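Local coordinates for DNA polymerase III, gamma subunit-related protein (Thermotoga maritima, PDB 2GNO) that probably binds DNA and resembles the clamp-loader subunits of bacterial DNA polymerase III, with a P-loop NTPase-like domain and an AAA+ lid, at residues L28-E33 and R164-A169. Sequence-based numbering, arbitrary orientation. Where two conformers were deposited one is given.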
ATOM      1  N   LEU A  28       2.744  -4.107   4.017  1.00 27.44           N
ATOM      2  CA  LEU A  28       1.788  -3.222   3.309  1.00 28.40           C
ATOM      3  C   LEU A  28       1.550  -3.560   1.840  1.00 28.59           C
ATOM      4  O   LEU A  28       0.439  -3.359   1.336  1.00 29.16           O
ATOM      5  CB  LEU A  28       2.236  -1.757   3.368  1.00 29.28           C
ATOM      6  CG  LEU A  28       2.350  -1.060   4.727  1.00 32.98           C
ATOM      7  CD1 LEU A  28       2.870   0.360   4.545  1.00 37.23           C
ATOM      8  CD2 LEU A  28       1.036  -1.038   5.457  1.00 35.06           C
ATOM      9  N   SER A  29       2.593  -4.048   1.164  1.00 27.89           N
ATOM     10  CA  SER A  29       2.525  -4.393  -0.261  1.00 27.67           C
ATOM     11  C   SER A  29       2.927  -5.809  -0.664  1.00 26.61           C
ATOM     12  O   SER A  29       2.620  -6.181  -1.784  1.00 29.44           O
ATOM     13  CB  SER A  29       3.372  -3.387  -1.053  1.00 25.42           C
ATOM     14  OG  SER A  29       4.701  -3.399  -0.601  1.00 26.69           O
ATOM     15  N   TYR A  30       3.575  -6.603   0.202  1.00 25.96           N
ATOM     16  CA  TYR A  30       3.998  -7.953  -0.187  1.00 24.25           C
ATOM     17  C   TYR A  30       2.834  -8.854  -0.652  1.00 25.56           C
ATOM     18  O   TYR A  30       3.007  -9.496  -1.655  1.00 24.42           O
ATOM     19  CB  TYR A  30       4.890  -8.609   0.863  1.00 27.46           C
ATOM     20  CG  TYR A  30       5.650  -9.839   0.434  1.00 22.44           C
ATOM     21  CD1 TYR A  30       6.599  -9.776  -0.589  1.00 26.26           C
ATOM     22  CD2 TYR A  30       5.540 -11.025   1.145  1.00 24.01           C
ATOM     23  CE1 TYR A  30       7.360 -10.895  -0.943  1.00 28.78           C
ATOM     24  CE2 TYR A  30       6.306 -12.130   0.822  1.00 28.12           C
ATOM     25  CZ  TYR A  30       7.206 -12.065  -0.222  1.00 27.05           C
ATOM     26  OH  TYR A  30       7.932 -13.185  -0.522  1.00 26.21           O
ATOM     27  N   PRO A  31       1.671  -8.893   0.067  1.00 25.98           N
ATOM     28  CA  PRO A  31       0.530  -9.696  -0.434  1.00 27.00           C
ATOM     29  C   PRO A  31       0.115  -9.325  -1.862  1.00 27.59           C
ATOM     30  O   PRO A  31      -0.152 -10.229  -2.656  1.00 26.28           O
ATOM     31  CB  PRO A  31      -0.586  -9.422   0.570  1.00 26.86           C
ATOM     32  CG  PRO A  31       0.182  -9.084   1.862  1.00 27.36           C
ATOM     33  CD  PRO A  31       1.384  -8.322   1.399  1.00 24.72           C
ATOM     34  N   ARG A  32       0.046  -8.024  -2.155  0.50 28.47           N
ATOM     35  CA  ARG A  32      -0.301  -7.515  -3.486  0.50 27.70           C
ATOM     36  C   ARG A  32       0.732  -7.884  -4.548  0.50 27.15           C
ATOM     37  O   ARG A  32       0.359  -8.271  -5.650  0.50 24.59           O
ATOM     38  CB  ARG A  32      -0.439  -5.994  -3.462  0.50 27.84           C
ATOM     39  CG  ARG A  32      -1.648  -5.450  -2.710  0.50 27.64           C
ATOM     40  CD  ARG A  32      -1.480  -3.962  -2.437  0.50 29.41           C
ATOM     41  NE  ARG A  32      -1.147  -3.221  -3.659  0.50 31.74           N
ATOM     42  CZ  ARG A  32      -2.014  -2.691  -4.529  0.50 31.85           C
ATOM     43  NH1 ARG A  32      -3.320  -2.727  -4.330  0.50 21.87           N
ATOM     44  NH2 ARG A  32      -1.547  -2.068  -5.611  0.50 39.71           N
ATOM     45  N   GLU A  33       2.016  -7.743  -4.216  1.00 25.81           N
ATOM     46  CA  GLU A  33       3.126  -8.069  -5.147  1.00 26.06           C
ATOM     47  C   GLU A  33       3.305  -9.553  -5.396  1.00 24.74           C
ATOM     48  O   GLU A  33       3.660  -9.957  -6.505  1.00 24.18           O
ATOM     49  CB  GLU A  33       4.424  -7.441  -4.681  1.00 27.50           C
ATOM     50  CG  GLU A  33       4.380  -5.923  -4.711  1.00 34.07           C
ATOM     51  CD  GLU A  33       4.147  -5.370  -6.090  1.00 33.94           C
ATOM     52  OE1 GLU A  33       4.779  -5.837  -7.055  1.00 38.96           O
ATOM     53  OE2 GLU A  33       3.331  -4.453  -6.209  1.00 33.37           O
ATOM     54  N   ARG A 164       8.465  -2.117   6.088  1.00 47.27           N
ATOM     55  CA  ARG A 164       7.054  -2.519   6.088  1.00 47.45           C
ATOM     56  C   ARG A 164       6.303  -2.364   4.733  1.00 44.46           C
ATOM     57  O   ARG A 164       5.163  -2.791   4.646  1.00 44.11           O
ATOM     58  CB  ARG A 164       6.321  -1.847   7.270  1.00 50.76           C
ATOM     59  CG  ARG A 164       6.179  -0.324   7.228  1.00 58.30           C
ATOM     60  CD  ARG A 164       5.660   0.199   8.577  1.00 66.55           C
ATOM     61  NE  ARG A 164       5.370   1.640   8.570  1.00 71.73           N
ATOM     62  CZ  ARG A 164       4.184   2.216   8.318  1.00 81.49           C
ATOM     63  NH1 ARG A 164       3.080   1.506   8.042  1.00 84.44           N
ATOM     64  NH2 ARG A 164       4.090   3.550   8.350  1.00 85.12           N
ATOM     65  N   ASP A 165       6.954  -1.807   3.700  1.00 40.24           N
ATOM     66  CA  ASP A 165       6.400  -1.619   2.353  1.00 43.42           C
ATOM     67  C   ASP A 165       7.376  -2.272   1.320  1.00 42.72           C
ATOM     68  O   ASP A 165       8.266  -1.607   0.786  1.00 44.99           O
ATOM     69  CB  ASP A 165       6.198  -0.119   2.089  1.00 41.24           C
ATOM     70  CG  ASP A 165       5.573   0.183   0.745  1.00 49.81           C
ATOM     71  OD1 ASP A 165       5.193  -0.748   0.004  1.00 58.87           O
ATOM     72  OD2 ASP A 165       5.459   1.386   0.413  1.00 43.73           O
ATOM     73  N   PHE A 166       7.178  -3.565   1.039  1.00 40.25           N
ATOM     74  CA  PHE A 166       8.044  -4.320   0.103  1.00 37.73           C
ATOM     75  C   PHE A 166       8.317  -3.657  -1.235  1.00 36.18           C
ATOM     76  O   PHE A 166       9.457  -3.609  -1.687  1.00 34.49           O
ATOM     77  CB  PHE A 166       7.480  -5.736  -0.126  1.00 38.03           C
ATOM     78  CG  PHE A 166       8.185  -6.506  -1.214  1.00 38.11           C
ATOM     79  CD1 PHE A 166       9.367  -7.187  -0.954  1.00 38.02           C
ATOM     80  CD2 PHE A 166       7.664  -6.545  -2.505  1.00 38.87           C
ATOM     81  CE1 PHE A 166      10.013  -7.899  -1.963  1.00 43.06           C
ATOM     82  CE2 PHE A 166       8.319  -7.247  -3.517  1.00 36.64           C
ATOM     83  CZ  PHE A 166       9.485  -7.920  -3.244  1.00 38.18           C
ATOM     84  N   LYS A 167       7.275  -3.130  -1.862  1.00 35.35           N
ATOM     85  CA  LYS A 167       7.410  -2.514  -3.186  1.00 38.02           C
ATOM     86  C   LYS A 167       8.285  -1.287  -3.182  1.00 38.11           C
ATOM     87  O   LYS A 167       9.035  -1.065  -4.123  1.00 38.78           O
ATOM     88  CB  LYS A 167       6.030  -2.138  -3.772  1.00 35.83           C
ATOM     89  CG  LYS A 167       6.100  -1.766  -5.258  1.00 41.74           C
ATOM     90  CD  LYS A 167       4.770  -1.382  -5.852  1.00 46.24           C
ATOM     91  CE  LYS A 167       4.922  -1.111  -7.351  1.00 46.42           C
ATOM     92  NZ  LYS A 167       3.627  -0.772  -7.978  1.00 45.17           N
ATOM     93  N   THR A 168       8.135  -0.458  -2.151  1.00 40.09           N
ATOM     94  CA  THR A 168       8.924   0.764  -2.009  1.00 39.39           C
ATOM     95  C   THR A 168      10.364   0.344  -1.681  1.00 35.87           C
ATOM     96  O   THR A 168      11.326   0.921  -2.195  1.00 36.25           O
ATOM     97  CB  THR A 168       8.283   1.675  -0.941  1.00 41.60           C
ATOM     98  OG1 THR A 168       6.936   1.941  -1.327  1.00 40.19           O
ATOM     99  CG2 THR A 168       9.014   2.984  -0.813  1.00 45.64           C
ATOM    100  N   ALA A 169      10.505  -0.688  -0.854  1.00 33.57           N
ATOM    101  CA  ALA A 169      11.846  -1.233  -0.538  1.00 34.29           C
ATOM    102  C   ALA A 169      12.492  -1.760  -1.825  1.00 35.82           C
ATOM    103  O   ALA A 169      13.692  -1.620  -2.009  1.00 36.47           O
ATOM    104  CB  ALA A 169      11.751  -2.330   0.473  1.00 32.89           C
TER
HETATM  105  O   HOH W   1       2.448  -3.070  -8.466  1.00 48.28           O
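S29 reaches across to the N-terminus of helix 166-189 and is gripped twice through one oxygen. Its OG accepts the backbone N-H of K167 (N to OG 2.9 Å, nearly straight at 174°) and donates to D165 OD1 at 2.8 Å. Chi1 of 58° sets OG between its own backbone N and carbonyl carbon, pointing into this helix start. S29 OG thus joins the carboxylate of D165, the residue just before the helix, to the amide of K167. D27 OD1 accepts the amides of S29, Y30 and F166. Next to this polar knot the aromatics pack closely: the edge of Y30 meets the face of F166 with ring planes at 62°, Y30 CD1 standing 3.7 Å from F166 CG. E33 CB lies 4.0 Å from F166 CD2, and F144 meets the same phenylalanine. An alanine at S29 would probably leave the K167 amide and D165 OD1 without this shared partner, weakening the join between the helix starts. The outer side is looser. Exposed K167 stretches past the bent E33, whose OE2 stays 4.1 Å from K167 NZ, too far for a salt bridge, and one water links the two. At the other end L28 N bonds to R164 O (2.8 Å), beside a poorly ordered arginine side chain. Directional bonds therefore probably help to hold the lid-region helix 166-189 against helix 30-43, beside the parallel sheet.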